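Local atomic coordinates of sulfur oxidation protein soxB (Thermus thermophilus, PDB entry 2WDD), a protein that hydrolyses sulfur-sulfur bonds in the Sox sulfur-oxidation pathway, acting on cysteine S-thiosulfonate as a manganese-containing thiosulfohydrolase related to the 5'-nucleotidases. Residues 522-526 against 527-531; 379-382 against 383-386; 530-533 against 534-537. One frame throughout, in Å; residues are numbered along the deposited sequence.

Interaction 1 (522-526 against 527-531); sequences EPRPI and YEVLA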
loop_
_atom_site.group_PDB
_atom_site.type_symbol
_atom_site.label_atom_id
_atom_site.label_comp_id
_atom_site.label_asym_id
_atom_site.label_seq_id
_atom_site.Cartn_x
_atom_site.Cartn_y
_atom_site.Cartn_z
ATOM N N GLU A 522 -6.662 -4.857 -29.487
ATOM C CA GLU A 522 -6.565 -6.054 -28.669
ATOM C C GLU A 522 -5.861 -5.704 -27.361
ATOM O O GLU A 522 -4.687 -5.337 -27.356
ATOM C CB GLU A 522 -5.819 -7.154 -29.429
ATOM C CG GLU A 522 -6.496 -7.514 -30.753
ATOM C CD GLU A 522 -5.641 -8.387 -31.653
ATOM O OE1 GLU A 522 -4.882 -9.227 -31.129
ATOM O OE2 GLU A 522 -5.761 -8.261 -32.893
ATOM N N PRO A 523 -6.589 -5.787 -26.238
ATOM C CA PRO A 523 -5.957 -5.429 -24.957
ATOM C C PRO A 523 -4.677 -6.214 -24.700
ATOM O O PRO A 523 -4.614 -7.424 -24.932
ATOM C CB PRO A 523 -7.029 -5.794 -23.921
ATOM C CG PRO A 523 -8.331 -5.712 -24.679
ATOM C CD PRO A 523 -8.005 -6.172 -26.072
ATOM N N ARG A 524 -3.650 -5.521 -24.230
ATOM C CA ARG A 524 -2.382 -6.163 -23.911
ATOM C C ARG A 524 -1.825 -5.523 -22.643
ATOM O O ARG A 524 -2.227 -4.424 -22.267
ATOM C CB ARG A 524 -1.400 -6.044 -25.064
ATOM C CG ARG A 524 -1.011 -4.627 -25.406
ATOM C CD ARG A 524 0.222 -4.642 -26.288
ATOM N NE ARG A 524 0.529 -3.326 -26.829
ATOM C CZ ARG A 524 1.722 -2.976 -27.297
ATOM N NH1 ARG A 524 2.719 -3.847 -27.298
ATOM N NH2 ARG A 524 1.910 -1.759 -27.782
ATOM N N PRO A 525 -0.891 -6.205 -21.976
ATOM C CA PRO A 525 -0.397 -5.675 -20.693
ATOM C C PRO A 525 0.188 -4.277 -20.766
ATOM O O PRO A 525 0.984 -3.968 -21.642
ATOM C CB PRO A 525 0.689 -6.667 -20.293
ATOM C CG PRO A 525 0.345 -7.929 -21.044
ATOM C CD PRO A 525 -0.226 -7.469 -22.341
ATOM N N ILE A 526 -0.170 -3.444 -19.799
ATOM C CA ILE A 526 0.348 -2.090 -19.776
ATOM C C ILE A 526 1.875 -2.068 -19.794
ATOM O O ILE A 526 2.467 -1.188 -20.419
ATOM C CB ILE A 526 -0.199 -1.310 -18.578
ATOM C CG1 ILE A 526 0.261 0.151 -18.636
ATOM C CG2 ILE A 526 0.211 -2.004 -17.278
ATOM C CD1 ILE A 526 -0.183 0.900 -19.883
ATOM N N TYR A 527 2.515 -2.975 -19.055
ATOM C CA TYR A 527 3.979 -2.986 -18.999
ATOM C C TYR A 527 4.652 -3.246 -20.345
ATOM O O TYR A 527 5.767 -2.778 -20.574
ATOM C CB TYR A 527 4.542 -3.860 -17.876
ATOM C CG TYR A 527 3.880 -5.204 -17.723
ATOM C CD1 TYR A 527 4.118 -6.236 -18.632
ATOM C CD2 TYR A 527 3.100 -5.489 -16.609
ATOM C CE1 TYR A 527 3.537 -7.487 -18.460
ATOM C CE2 TYR A 527 2.532 -6.734 -16.429
ATOM C CZ TYR A 527 2.762 -7.735 -17.348
ATOM O OH TYR A 527 2.156 -8.963 -17.164
ATOM N N GLU A 528 3.961 -3.961 -21.237
ATOM C CA GLU A 528 4.507 -4.191 -22.574
ATOM C C GLU A 528 4.520 -2.860 -23.317
ATOM O O GLU A 528 5.470 -2.552 -24.049
ATOM C CB GLU A 528 3.686 -5.224 -23.346
ATOM C CG GLU A 528 3.863 -6.640 -22.814
ATOM C CD GLU A 528 3.078 -7.687 -23.597
ATOM O OE1 GLU A 528 2.446 -7.337 -24.621
ATOM O OE2 GLU A 528 3.100 -8.867 -23.184
ATOM N N VAL A 529 3.469 -2.063 -23.130
ATOM C CA VAL A 529 3.386 -0.768 -23.785
ATOM C C VAL A 529 4.493 0.130 -23.241
ATOM O O VAL A 529 5.193 0.811 -23.991
ATOM C CB VAL A 529 1.982 -0.141 -23.567
ATOM C CG1 VAL A 529 1.902 1.256 -24.157
ATOM C CG2 VAL A 529 0.889 -1.040 -24.148
ATOM N N LEU A 530 4.660 0.114 -21.920
ATOM C CA LEU A 530 5.688 0.931 -21.302
ATOM C C LEU A 530 7.085 0.570 -21.765
ATOM O O LEU A 530 7.885 1.454 -22.066
ATOM C CB LEU A 530 5.614 0.825 -19.784
ATOM C CG LEU A 530 4.336 1.439 -19.217
ATOM C CD1 LEU A 530 4.256 1.156 -17.739
ATOM C CD2 LEU A 530 4.301 2.949 -19.488
ATOM N N ALA A 531 7.381 -0.725 -21.817
ATOM C CA ALA A 531 8.700 -1.169 -22.244
ATOM C C ALA A 531 8.950 -0.754 -23.698
ATOM O O ALA A 531 10.034 -0.295 -24.022
ATOM C CB ALA A 531 8.875 -2.671 -22.056
HETATM O O HOH W 1 2.845 -6.669 -27.292
#
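Pro525 lies against Tyr527 and Glu528 at the N-terminus of helix 526-537, where it holds the N-cap position. Its CB sits over one face of the Tyr527 ring, offset toward the rim, in a CH-pi contact 3.8 Å from the ring centroid. Tyr527 reaches back to the proline because its CG stands between its own backbone N and carbonyl carbon (chi1 44°). On another side of the pyrrolidine, the Glu528 carboxylate closes in, OE1 lying 3.5 Å from Pro525 CD. A proline suits this place: it has no N-H to leave without a partner, and its rigid ring offers carbon to both neighbours. Its carbonyl O receives two weak bonds, from Glu528 N at 3.0 Å and from Val529 N at 3.5 Å. The next carbonyl, Ile526 O, accepts from Leu530 N at 3.0 Å.

The extended Arg524 side chain crosses Val529 at about a right angle, and Val529 CG2 covers one face of the guanidinium, 3.5 Å from Arg524 NE. Arg524 NH1 and Glu528 OE1 are 4.4 Å apart, too far for a salt bridge, and a water spans them, donating to OE1 and accepting from NH1. Replacing Glu528 by an alanine removes the carboxylate, which would probably leave this water without its acceptor and the CD-CG side of Pro525 without its cover.

Further out, Tyr422 meets the Tyr527 ring edge-to-face beside a bound tertiary-butyl alcohol. The arginine is positioned mainly by a salt bridge from NH1 to Glu532 and by a hydrogen bond from Arg524 NE to Tyr393 OH.

Interaction 2 (379-382 against 383-386); sequences STWD and QLVG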
loop_
_atom_site.group_PDB
_atom_site.type_symbol
_atom_site.label_atom_id
_atom_site.label_comp_id
_atom_site.label_asym_id
_atom_site.label_seq_id
_atom_site.Cartn_x
_atom_site.Cartn_y
_atom_site.Cartn_z
ATOM N N SER A 379 0.859 12.312 -10.095
ATOM C CA SER A 379 2.230 11.864 -9.880
ATOM C C SER A 379 3.040 11.918 -11.179
ATOM O O SER A 379 2.489 11.840 -12.273
ATOM C CB SER A 379 2.273 10.455 -9.288
ATOM O OG SER A 379 2.146 9.479 -10.319
ATOM N N THR A 380 4.359 12.025 -11.067
ATOM C CA THR A 380 5.173 12.054 -12.288
ATOM C C THR A 380 5.236 10.683 -12.944
ATOM O O THR A 380 5.306 10.596 -14.179
ATOM C CB THR A 380 6.574 12.603 -12.028
ATOM O OG1 THR A 380 7.138 11.900 -10.915
ATOM C CG2 THR A 380 6.515 14.104 -11.745
ATOM N N TRP A 381 5.194 9.613 -12.148
ATOM C CA TRP A 381 5.173 8.277 -12.739
ATOM C C TRP A 381 3.900 8.116 -13.574
ATOM O O TRP A 381 3.958 7.648 -14.708
ATOM C CB TRP A 381 5.222 7.164 -11.678
ATOM C CG TRP A 381 4.861 5.820 -12.287
ATOM C CD1 TRP A 381 3.661 5.170 -12.186
ATOM C CD2 TRP A 381 5.636 5.077 -13.247
ATOM N NE1 TRP A 381 3.669 4.034 -12.970
ATOM C CE2 TRP A 381 4.872 3.954 -13.623
ATOM C CE3 TRP A 381 6.933 5.222 -13.772
ATOM C CZ2 TRP A 381 5.347 2.990 -14.524
ATOM C CZ3 TRP A 381 7.400 4.269 -14.670
ATOM C CH2 TRP A 381 6.608 3.172 -15.039
ATOM N N ASP A 382 2.747 8.500 -13.027
ATOM C CA ASP A 382 1.506 8.314 -13.773
ATOM C C ASP A 382 1.456 9.189 -15.015
ATOM O O ASP A 382 0.865 8.809 -16.036
ATOM C CB ASP A 382 0.280 8.508 -12.887
ATOM C CG ASP A 382 0.156 7.432 -11.830
ATOM O OD1 ASP A 382 0.197 6.232 -12.179
ATOM O OD2 ASP A 382 0.128 7.781 -10.633
ATOM N N GLN A 383 2.099 10.352 -14.954
ATOM C CA GLN A 383 2.157 11.182 -16.142
ATOM C C GLN A 383 2.999 10.473 -17.203
ATOM O O GLN A 383 2.639 10.468 -18.382
ATOM C CB GLN A 383 2.673 12.593 -15.864
ATOM C CG GLN A 383 2.826 13.357 -17.169
ATOM C CD GLN A 383 3.115 14.820 -17.000
ATOM O OE1 GLN A 383 2.715 15.434 -16.020
ATOM N NE2 GLN A 383 3.772 15.408 -18.001
ATOM N N LEU A 384 4.106 9.859 -16.791
ATOM C CA LEU A 384 4.951 9.132 -17.734
ATOM C C LEU A 384 4.132 8.049 -18.440
ATOM O O LEU A 384 4.208 7.892 -19.663
ATOM C CB LEU A 384 6.141 8.508 -17.000
ATOM C CG LEU A 384 7.136 7.693 -17.827
ATOM C CD1 LEU A 384 8.445 7.544 -17.062
ATOM C CD2 LEU A 384 6.554 6.328 -18.159
ATOM N N VAL A 385 3.338 7.301 -17.672
ATOM C CA VAL A 385 2.513 6.255 -18.268
ATOM C C VAL A 385 1.541 6.878 -19.279
ATOM O O VAL A 385 1.352 6.358 -20.380
ATOM C CB VAL A 385 1.775 5.444 -17.191
ATOM C CG1 VAL A 385 0.761 4.478 -17.839
ATOM C CG2 VAL A 385 2.769 4.683 -16.322
ATOM N N GLY A 386 0.952 8.020 -18.930
ATOM C CA GLY A 386 0.041 8.701 -19.825
ATOM C C GLY A 386 0.732 9.083 -21.120
ATOM O O GLY A 386 0.164 8.902 -22.198
#
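A serine N-cap starts helix 380-392, within the 5'-nucleotidase C-terminal domain family region, and the first turns of that helix carry this contact. Ser379 OG accepts from Asp382 N at 2.9 Å, capping an amide that has no helical carbonyl before it. The same hydroxyl donates to Asp382 OD2 at 2.7 Å, meeting the oxygen from above the carboxylate plane. Serine suits the cap because its short side chain can accept and donate at once. Asp382 is a good partner at the helix start, where its negative charge would be expected to interact favourably with the helix dipole; Lys373 pairs with its OD1 and Arg468 with its OD2, so the charge of the buried carboxylate is probably largely balanced.

Regular helical bonds follow, Gln383 N to Ser379 O and Leu384 N to Thr380 O, then Val385 N to Trp381 O at 3.0 Å and Gly386 N to Asp382 O. Along the side of the helix, the indole of Trp381 folds over the next turn. With CG opposite the backbone N (chi1 166°), its ring system swings toward Val385, whose CG2 approaches obliquely above the rim of the ring, 3.5 Å from Trp381 CE2. Leu384, in one of its two conformers, meets the far part of the indole more loosely, CD2 being 4.1 Å from Trp381 CZ3. The beta-branched valine gives the broad indole apolar carbon to rest on.

Around this turn, Tyr424 of helix 418-425 stacks on Trp381, Leu530 of helix 526-537 packs on both Trp381 and Val385, and Ser401 of strand 398-401 touches Asp382 and Val385.

Interaction 3 (530-533 against 534-537); sequences LAEY and LRSV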
loop_
_atom_site.group_PDB
_atom_site.type_symbol
_atom_site.label_atom_id
_atom_site.label_comp_id
_atom_site.label_asym_id
_atom_site.label_seq_id
_atom_site.Cartn_x
_atom_site.Cartn_y
_atom_site.Cartn_z
ATOM N N LEU A 530 4.660 0.114 -21.920
ATOM C CA LEU A 530 5.688 0.931 -21.302
ATOM C C LEU A 530 7.085 0.570 -21.765
ATOM O O LEU A 530 7.885 1.454 -22.066
ATOM C CB LEU A 530 5.614 0.825 -19.784
ATOM C CG LEU A 530 4.336 1.439 -19.217
ATOM C CD1 LEU A 530 4.256 1.156 -17.739
ATOM C CD2 LEU A 530 4.301 2.949 -19.488
ATOM N N ALA A 531 7.381 -0.725 -21.817
ATOM C CA ALA A 531 8.700 -1.169 -22.244
ATOM C C ALA A 531 8.950 -0.754 -23.698
ATOM O O ALA A 531 10.034 -0.295 -24.022
ATOM C CB ALA A 531 8.875 -2.671 -22.056
ATOM N N GLU A 532 7.932 -0.872 -24.548
ATOM C CA GLU A 532 8.059 -0.472 -25.949
ATOM C C GLU A 532 8.429 1.005 -26.060
ATOM O O GLU A 532 9.316 1.389 -26.828
ATOM C CB GLU A 532 6.742 -0.724 -26.686
ATOM C CG GLU A 532 6.658 -2.080 -27.346
ATOM C CD GLU A 532 5.339 -2.303 -28.056
ATOM O OE1 GLU A 532 4.643 -1.315 -28.363
ATOM O OE2 GLU A 532 4.995 -3.473 -28.296
ATOM N N TYR A 533 7.735 1.841 -25.297
ATOM C CA TYR A 533 7.979 3.271 -25.310
ATOM C C TYR A 533 9.372 3.593 -24.773
ATOM O O TYR A 533 10.144 4.306 -25.409
ATOM C CB TYR A 533 6.935 3.976 -24.447
ATOM C CG TYR A 533 7.187 5.455 -24.254
ATOM C CD1 TYR A 533 7.063 6.344 -25.310
ATOM C CD2 TYR A 533 7.568 5.955 -23.014
ATOM C CE1 TYR A 533 7.263 7.714 -25.124
ATOM C CE2 TYR A 533 7.773 7.312 -22.823
ATOM C CZ TYR A 533 7.635 8.183 -23.878
ATOM O OH TYR A 533 7.842 9.533 -23.676
ATOM N N LEU A 534 9.679 3.086 -23.583
ATOM C CA LEU A 534 10.963 3.365 -22.947
ATOM C C LEU A 534 12.174 2.930 -23.770
ATOM O O LEU A 534 13.145 3.684 -23.883
ATOM C CB LEU A 534 11.020 2.745 -21.546
ATOM C CG LEU A 534 10.008 3.314 -20.543
ATOM C CD1 LEU A 534 10.066 2.513 -19.238
ATOM C CD2 LEU A 534 10.284 4.789 -20.270
ATOM N N ARG A 535 12.131 1.715 -24.320
ATOM C CA ARG A 535 13.246 1.216 -25.138
ATOM C C ARG A 535 13.491 2.192 -26.279
ATOM O O ARG A 535 14.628 2.523 -26.586
ATOM C CB ARG A 535 12.913 -0.147 -25.760
ATOM C CG ARG A 535 12.686 -1.286 -24.792
ATOM C CD ARG A 535 12.157 -2.511 -25.549
ATOM N NE ARG A 535 11.998 -3.671 -24.678
ATOM C CZ ARG A 535 10.904 -4.422 -24.620
ATOM N NH1 ARG A 535 9.867 -4.143 -25.396
ATOM N NH2 ARG A 535 10.849 -5.455 -23.791
ATOM N N SER A 536 12.411 2.642 -26.902
ATOM C CA SER A 536 12.508 3.557 -28.020
ATOM C C SER A 536 13.080 4.930 -27.655
ATOM O O SER A 536 14.037 5.408 -28.281
ATOM C CB SER A 536 11.140 3.736 -28.680
ATOM O OG SER A 536 11.211 4.687 -29.739
ATOM N N VAL A 537 12.488 5.581 -26.656
ATOM C CA VAL A 537 12.914 6.928 -26.283
ATOM C C VAL A 537 14.269 7.050 -25.587
ATOM O O VAL A 537 14.923 8.086 -25.686
ATOM C CB VAL A 537 11.812 7.709 -25.560
ATOM C CG1 VAL A 537 10.558 7.750 -26.409
ATOM C CG2 VAL A 537 11.527 7.088 -24.204
#
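Arg535 lays its guanidinium over Ala531, whose CB sits 3.6 Å above the centre of one face. The small methyl lets the flat group lie close, and the extended arginine chain runs back along the helix to reach it. Backbone donors are met in turn: Leu534 N gives a nearly straight bond to Leu530 O (2.9 Å, 174°), and Arg535 N bonds Ala531 O. Ser536 N reaches Glu532 O only weakly, at 3.3 Å, whereas Val537 N to Tyr533 O is again short, 2.9 Å.

These are the i to i+4 bonds of the last turns of helix 526-537. Glu532 does not pair with Arg535, since its OE2 is 5.7 Å from Arg535 NH1; OE2 instead makes a salt bridge to Arg524 NH1.

Tyr533 CG stands opposite its backbone N (chi1 173°), which carries the ring along the helix to Val537. In one of the valine's two conformers, its methyls meet the flat ring: CG2 stands over one face, 4.1 Å from the centroid, and CG1 lies 3.5 Å from Tyr533 CE1. Leu534 CD2 touches the ring at Tyr533 CD2, 4.0 Å away.

In the fold
Along the chain interaction 2 comes first, opening helix 380-392; interactions 1 and 3 follow much later, in that order, and share Leu530 and Ala531 on helix 526-537. The centres of interactions 1 and 3 are about 11 Å apart. Those of interactions 1 and 2 are about 15 Å apart, and those of interactions 2 and 3 about 14 Å. Leu530 joins all three: its CD1 lies 3.9 Å from Trp381 CZ2, and its CD2 packs on Val385. The Arg524-Glu532 salt bridge ties the strand just before helix 526-537 to its second turn. Thus two helices distant in sequence pack together, with helix 418-425 against both, away from the two manganese ions.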